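Local structure of selenium-binding protein (Sulfolobus tokodaii, 2ECE) at residues E220-R225 and V273-L278; D215-E220 and P310-P315. The protein is of unknown function but adopts a beta-propeller fold and, as a member of the selenium-binding protein family, may bind selenium. All blocks are in the same frame, centred on the assembly; numbering follows the deposited sequence.

Both contacts lie on one side of the propeller, their centres about 22 and 23 Å from that of the chain and about 11 Å from each other. The link between 201-204 and 229-234, two strands of one sheet, supplies a partner to each: D215-E220 in contact 2, then E220-R225 in contact 1, with E220 common to both. The other partners, V273-L278, ending strand 266-274, and P310-P315, in the loop before strand 318-319, belong to the next sheet; by chain order, contact 1 is nested within the loop that contact 2 closes. F316 touches L278 of contact 1 and L219 of contact 2, while Y226 touches H221 and L217. No ligand or active site is established nearby.

Contact 1 (E220-R225 and V273-L278)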
loop_
_atom_site.group_PDB
_atom_site.type_symbol
_atom_site.label_atom_id
_atom_site.label_comp_id
_atom_site.label_asym_id
_atom_site.label_seq_id
_atom_site.Cartn_x
_atom_site.Cartn_y
_atom_site.Cartn_z
ATOM N N GLU A 220 5.388 20.170 13.775
ATOM C CA GLU A 220 6.690 20.470 14.358
ATOM C C GLU A 220 7.604 19.245 14.333
ATOM O O GLU A 220 8.819 19.369 14.495
ATOM C CB GLU A 220 6.539 20.959 15.799
ATOM C CG GLU A 220 5.859 19.960 16.719
ATOM C CD GLU A 220 4.362 20.195 16.834
ATOM O OE1 GLU A 220 3.736 20.575 15.819
ATOM O OE2 GLU A 220 3.809 19.989 17.939
ATOM N N HIS A 221 7.015 18.069 14.126
ATOM C CA HIS A 221 7.761 16.808 14.075
ATOM C C HIS A 221 8.393 16.548 12.706
ATOM O O HIS A 221 9.385 15.827 12.597
ATOM C CB HIS A 221 6.842 15.618 14.369
ATOM C CG HIS A 221 6.438 15.475 15.804
ATOM N ND1 HIS A 221 5.753 14.371 16.265
ATOM C CD2 HIS A 221 6.603 16.291 16.872
ATOM C CE1 HIS A 221 5.512 14.513 17.557
ATOM N NE2 HIS A 221 6.017 15.668 17.949
ATOM N N LEU A 222 7.795 17.118 11.666
ATOM C CA LEU A 222 8.257 16.919 10.298
ATOM C C LEU A 222 9.756 16.977 10.031
ATOM O O LEU A 222 10.323 16.035 9.479
ATOM C CB LEU A 222 7.540 17.889 9.362
ATOM C CG LEU A 222 6.165 17.423 8.882
ATOM C CD1 LEU A 222 5.490 18.527 8.087
ATOM C CD2 LEU A 222 6.332 16.171 8.027
ATOM N N LYS A 223 10.404 18.068 10.421
ATOM C CA LYS A 223 11.833 18.211 10.166
ATOM C C LYS A 223 12.751 17.156 10.779
ATOM O O LYS A 223 13.617 16.619 10.090
ATOM C CB LYS A 223 12.311 19.607 10.583
ATOM C CG LYS A 223 13.831 19.768 10.573
ATOM C CD LYS A 223 14.251 21.231 10.658
ATOM C CE LYS A 223 14.526 21.807 9.272
ATOM N NZ LYS A 223 15.699 21.149 8.614
ATOM N N ASP A 224 12.570 16.845 12.059
ATOM C CA ASP A 224 13.453 15.882 12.705
ATOM C C ASP A 224 12.921 14.472 12.942
ATOM O O ASP A 224 13.700 13.579 13.256
ATOM C CB ASP A 224 13.940 16.430 14.051
ATOM C CG ASP A 224 14.470 17.840 13.948
ATOM O OD1 ASP A 224 15.244 18.115 13.006
ATOM O OD2 ASP A 224 14.113 18.670 14.814
ATOM N N ARG A 225 11.620 14.251 12.788
ATOM C CA ARG A 225 11.088 12.919 13.060
ATOM C C ARG A 225 10.576 12.095 11.881
ATOM O O ARG A 225 10.226 10.928 12.053
ATOM C CB ARG A 225 10.005 13.014 14.134
ATOM C CG ARG A 225 10.462 13.819 15.340
ATOM C CD ARG A 225 9.538 13.671 16.532
ATOM N NE ARG A 225 9.900 14.615 17.585
ATOM C CZ ARG A 225 9.468 14.541 18.839
ATOM N NH1 ARG A 225 8.654 13.560 19.205
ATOM N NH2 ARG A 225 9.852 15.451 19.726
ATOM N N VAL A 273 5.272 15.082 1.263
ATOM C CA VAL A 273 5.242 16.528 1.404
ATOM C C VAL A 273 6.600 17.216 1.484
ATOM O O VAL A 273 7.535 16.723 2.119
ATOM C CB VAL A 273 4.398 16.909 2.641
ATOM C CG1 VAL A 273 4.947 16.212 3.869
ATOM C CG2 VAL A 273 4.388 18.419 2.838
ATOM N N SER A 274 6.697 18.364 0.819
ATOM C CA SER A 274 7.916 19.156 0.819
ATOM C C SER A 274 7.818 20.205 1.912
ATOM O O SER A 274 6.794 20.866 2.048
ATOM C CB SER A 274 8.098 19.855 -0.529
ATOM O OG SER A 274 9.010 20.935 -0.408
ATOM N N LEU A 275 8.879 20.359 2.694
ATOM C CA LEU A 275 8.874 21.352 3.757
ATOM C C LEU A 275 9.010 22.765 3.192
ATOM O O LEU A 275 8.843 23.743 3.919
ATOM C CB LEU A 275 10.011 21.089 4.747
ATOM C CG LEU A 275 9.939 19.801 5.572
ATOM C CD1 LEU A 275 11.070 19.786 6.577
ATOM C CD2 LEU A 275 8.601 19.714 6.286
ATOM N N LYS A 276 9.311 22.868 1.899
ATOM C CA LYS A 276 9.470 24.170 1.252
ATOM C C LYS A 276 8.158 24.742 0.719
ATOM O O LYS A 276 7.864 25.925 0.916
ATOM C CB LYS A 276 10.466 24.079 0.092
ATOM C CG LYS A 276 10.630 25.389 -0.677
ATOM C CD LYS A 276 11.267 25.178 -2.050
ATOM C CE LYS A 276 11.398 26.499 -2.811
ATOM N NZ LYS A 276 11.821 26.321 -4.238
ATOM N N ASP A 277 7.370 23.911 0.040
ATOM C CA ASP A 277 6.116 24.384 -0.531
ATOM C C ASP A 277 4.947 23.407 -0.460
ATOM O O ASP A 277 3.958 23.575 -1.174
ATOM C CB ASP A 277 6.333 24.800 -1.986
ATOM C CG ASP A 277 6.889 23.673 -2.836
ATOM O OD1 ASP A 277 7.004 22.541 -2.319
ATOM O OD2 ASP A 277 7.208 23.916 -4.020
ATOM N N LEU A 278 5.056 22.389 0.387
ATOM C CA LEU A 278 3.979 21.410 0.556
ATOM C C LEU A 278 3.662 20.554 -0.669
ATOM O O LEU A 278 2.618 19.906 -0.709
ATOM C CB LEU A 278 2.686 22.111 0.990
ATOM C CG LEU A 278 2.636 22.870 2.315
ATOM C CD1 LEU A 278 1.344 23.674 2.385
ATOM C CD2 LEU A 278 2.721 21.891 3.469
#
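Beside L222 and K223, which pack against L275, the flat groups are those of H221 and R225: CD of R225 lies 3.7 Å above one face of the H221 ring, displaced toward its rim, while NE2 of that ring sits 3.6 Å above one face of the R225 guanidinium, again near the rim. A long, partly aliphatic arginine suits this place, and the bond from R225 N to H221 O (2.7 Å) fixes the turn; T212 touches both side chains.

L222 carries the inner half of the contact. It and L275 run past each other in opposite directions, with CB of L222 3.7 Å from CD2 of L275, and CD2 of L222 approaches CG1 of V273 more loosely, at 4.4 Å. L275 holds CG anti to its carbonyl carbon (chi1 -66°), which sends the branched end across to the helix, where CD1 lies 4.0 Å from CA of K223. Leucine fits because its two methyls can serve two neighbours at once.

The contact joins adjoining blades of a beta-propeller, through the connections between the second and third strands of each. In the hairpin turn after strand 266-274, S274 OG accepts from K276 N (3.0 Å, 149°), an ST turn, and L278 N bonds to S274 O. R251 of strand 250-258 donates through NH2 to the carbonyl oxygen of K223.

Contact 2 (D215-E220 and P310-P315); sequences DGLKLE and PEILKP
The methyl CD1 of I312 abuts two leucines of the other loop that lie side by side, L217 and L219. Its nearer neighbour is L219, whose CD1 lies 3.7 Å away, while CD1 of L217 stands at 4.0 Å. The L217 and I312 side chains cross at about a right angle; L219 comes in at a slant and spreads its fork over the isoleucine, with CD2 3.8 Å from the backbone O of I312. Isoleucine suits this place because its longer branch reaches out as a slim apolar end: CG1 lies anti to the backbone N (chi1 -168°) and chi2 is also extended, at 164°, so CD1 is carried well clear of its own backbone. Replacing L219 with an alanine would probably open a gap beside CG1 and CD1 of I312, leaving that branch freer to turn.

Behind these side chains, a backbone turn shapes P310-P315, while a glycine and a side-chain partner place the facing loop. L313 N donates to P310 O (2.8 Å), folding the chain tightly just where I312 projects. On the facing side G216 has a positive phi, 111°, and a CB at these backbone angles would jam against the carbonyl oxygen of D215, so glycine is called for just before L217. The next amide, L217 N, is bonded to OE1 of Q408.

Farther out, helix 403-409 borders the contact, with F409 touching both L217 and I312 and W405 touching L217. F316, leading into strand 318-319, packs on L219, and P310-P315 is part of the connection between strands 291-304 and 318-319, neighbours in one sheet.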
loop_
_atom_site.group_PDB
_atom_site.type_symbol
_atom_site.label_atom_id
_atom_site.label_comp_id
_atom_site.label_asym_id
_atom_site.label_seq_id
_atom_site.Cartn_x
_atom_site.Cartn_y
_atom_site.Cartn_z
ATOM N N ASP A 215 -0.481 9.365 17.448
ATOM C CA ASP A 215 -1.396 10.395 17.940
ATOM C C ASP A 215 -1.686 11.487 16.913
ATOM O O ASP A 215 -2.274 12.516 17.248
ATOM C CB ASP A 215 -0.867 11.035 19.234
ATOM C CG ASP A 215 -0.890 10.078 20.408
ATOM O OD1 ASP A 215 -1.806 9.233 20.457
ATOM O OD2 ASP A 215 -0.004 10.172 21.289
ATOM N N GLY A 216 -1.271 11.265 15.668
ATOM C CA GLY A 216 -1.519 12.241 14.623
ATOM C C GLY A 216 -0.277 12.939 14.107
ATOM O O GLY A 216 0.822 12.754 14.632
ATOM N N LEU A 217 -0.459 13.750 13.070
ATOM C CA LEU A 217 0.640 14.487 12.462
ATOM C C LEU A 217 0.853 15.793 13.212
ATOM O O LEU A 217 -0.073 16.584 13.371
ATOM C CB LEU A 217 0.317 14.811 11.003
ATOM C CG LEU A 217 1.441 15.063 9.988
ATOM C CD1 LEU A 217 0.948 16.099 8.993
ATOM C CD2 LEU A 217 2.718 15.537 10.659
ATOM N N LYS A 218 2.073 16.003 13.685
ATOM C CA LYS A 218 2.414 17.227 14.384
ATOM C C LYS A 218 3.443 17.904 13.500
ATOM O O LYS A 218 4.588 17.466 13.417
ATOM C CB LYS A 218 2.992 16.914 15.767
ATOM C CG LYS A 218 1.933 16.505 16.780
ATOM C CD LYS A 218 2.539 16.064 18.106
ATOM C CE LYS A 218 1.451 15.776 19.137
ATOM N NZ LYS A 218 0.413 14.841 18.609
ATOM N N LEU A 219 3.013 18.960 12.818
ATOM C CA LEU A 219 3.876 19.709 11.912
ATOM C C LEU A 219 5.265 20.025 12.459
ATOM O O LEU A 219 6.222 20.131 11.694
ATOM C CB LEU A 219 3.172 21.002 11.480
ATOM C CG LEU A 219 2.339 20.936 10.193
ATOM C CD1 LEU A 219 1.744 19.548 10.008
ATOM C CD2 LEU A 219 1.247 21.996 10.243
ATOM N N GLU A 220 5.388 20.170 13.775
ATOM C CA GLU A 220 6.690 20.470 14.358
ATOM C C GLU A 220 7.604 19.245 14.333
ATOM O O GLU A 220 8.819 19.369 14.495
ATOM C CB GLU A 220 6.539 20.959 15.799
ATOM C CG GLU A 220 5.859 19.960 16.719
ATOM C CD GLU A 220 4.362 20.195 16.834
ATOM O OE1 GLU A 220 3.736 20.575 15.819
ATOM O OE2 GLU A 220 3.809 19.989 17.939
ATOM N N PRO A 310 -9.234 22.405 6.969
ATOM C CA PRO A 310 -9.187 21.820 8.313
ATOM C C PRO A 310 -8.137 22.581 9.122
ATOM O O PRO A 310 -7.212 23.159 8.549
ATOM C CB PRO A 310 -8.795 20.368 8.041
ATOM C CG PRO A 310 -7.949 20.484 6.807
ATOM C CD PRO A 310 -8.751 21.446 5.962
ATOM N N GLU A 311 -8.279 22.576 10.444
ATOM C CA GLU A 311 -7.367 23.301 11.333
ATOM C C GLU A 311 -5.876 23.181 11.001
ATOM O O GLU A 311 -5.164 24.184 10.970
ATOM C CB GLU A 311 -7.598 22.862 12.783
ATOM C CG GLU A 311 -7.307 23.943 13.820
ATOM C CD GLU A 311 -8.227 25.151 13.677
ATOM O OE1 GLU A 311 -9.465 24.959 13.646
ATOM O OE2 GLU A 311 -7.716 26.289 13.598
ATOM N N ILE A 312 -5.405 21.964 10.748
ATOM C CA ILE A 312 -3.995 21.746 10.451
ATOM C C ILE A 312 -3.507 22.468 9.190
ATOM O O ILE A 312 -2.315 22.750 9.055
ATOM C CB ILE A 312 -3.691 20.228 10.343
ATOM C CG1 ILE A 312 -2.181 19.990 10.327
ATOM C CG2 ILE A 312 -4.349 19.649 9.101
ATOM C CD1 ILE A 312 -1.793 18.543 10.608
ATOM N N LEU A 313 -4.424 22.782 8.279
ATOM C CA LEU A 313 -4.058 23.463 7.038
ATOM C C LEU A 313 -4.382 24.958 6.985
ATOM O O LEU A 313 -3.912 25.656 6.093
ATOM C CB LEU A 313 -4.726 22.783 5.837
ATOM C CG LEU A 313 -4.259 21.379 5.437
ATOM C CD1 LEU A 313 -4.992 20.937 4.181
ATOM C CD2 LEU A 313 -2.760 21.389 5.188
ATOM N N LYS A 314 -5.176 25.457 7.925
ATOM C CA LYS A 314 -5.541 26.875 7.908
ATOM C C LYS A 314 -4.385 27.871 7.701
ATOM O O LYS A 314 -4.496 28.793 6.890
ATOM C CB LYS A 314 -6.314 27.242 9.183
ATOM C CG LYS A 314 -7.697 26.603 9.284
ATOM C CD LYS A 314 -8.477 27.133 10.484
ATOM C CE LYS A 314 -9.774 26.359 10.704
ATOM N NZ LYS A 314 -10.708 26.459 9.545
ATOM N N PRO A 315 -3.260 27.696 8.420
ATOM C CA PRO A 315 -2.110 28.600 8.295
ATOM C C PRO A 315 -1.525 28.761 6.894
ATOM O O PRO A 315 -1.047 29.839 6.532
ATOM C CB PRO A 315 -1.094 27.994 9.262
ATOM C CG PRO A 315 -1.966 27.386 10.315
ATOM C CD PRO A 315 -3.017 26.702 9.479
#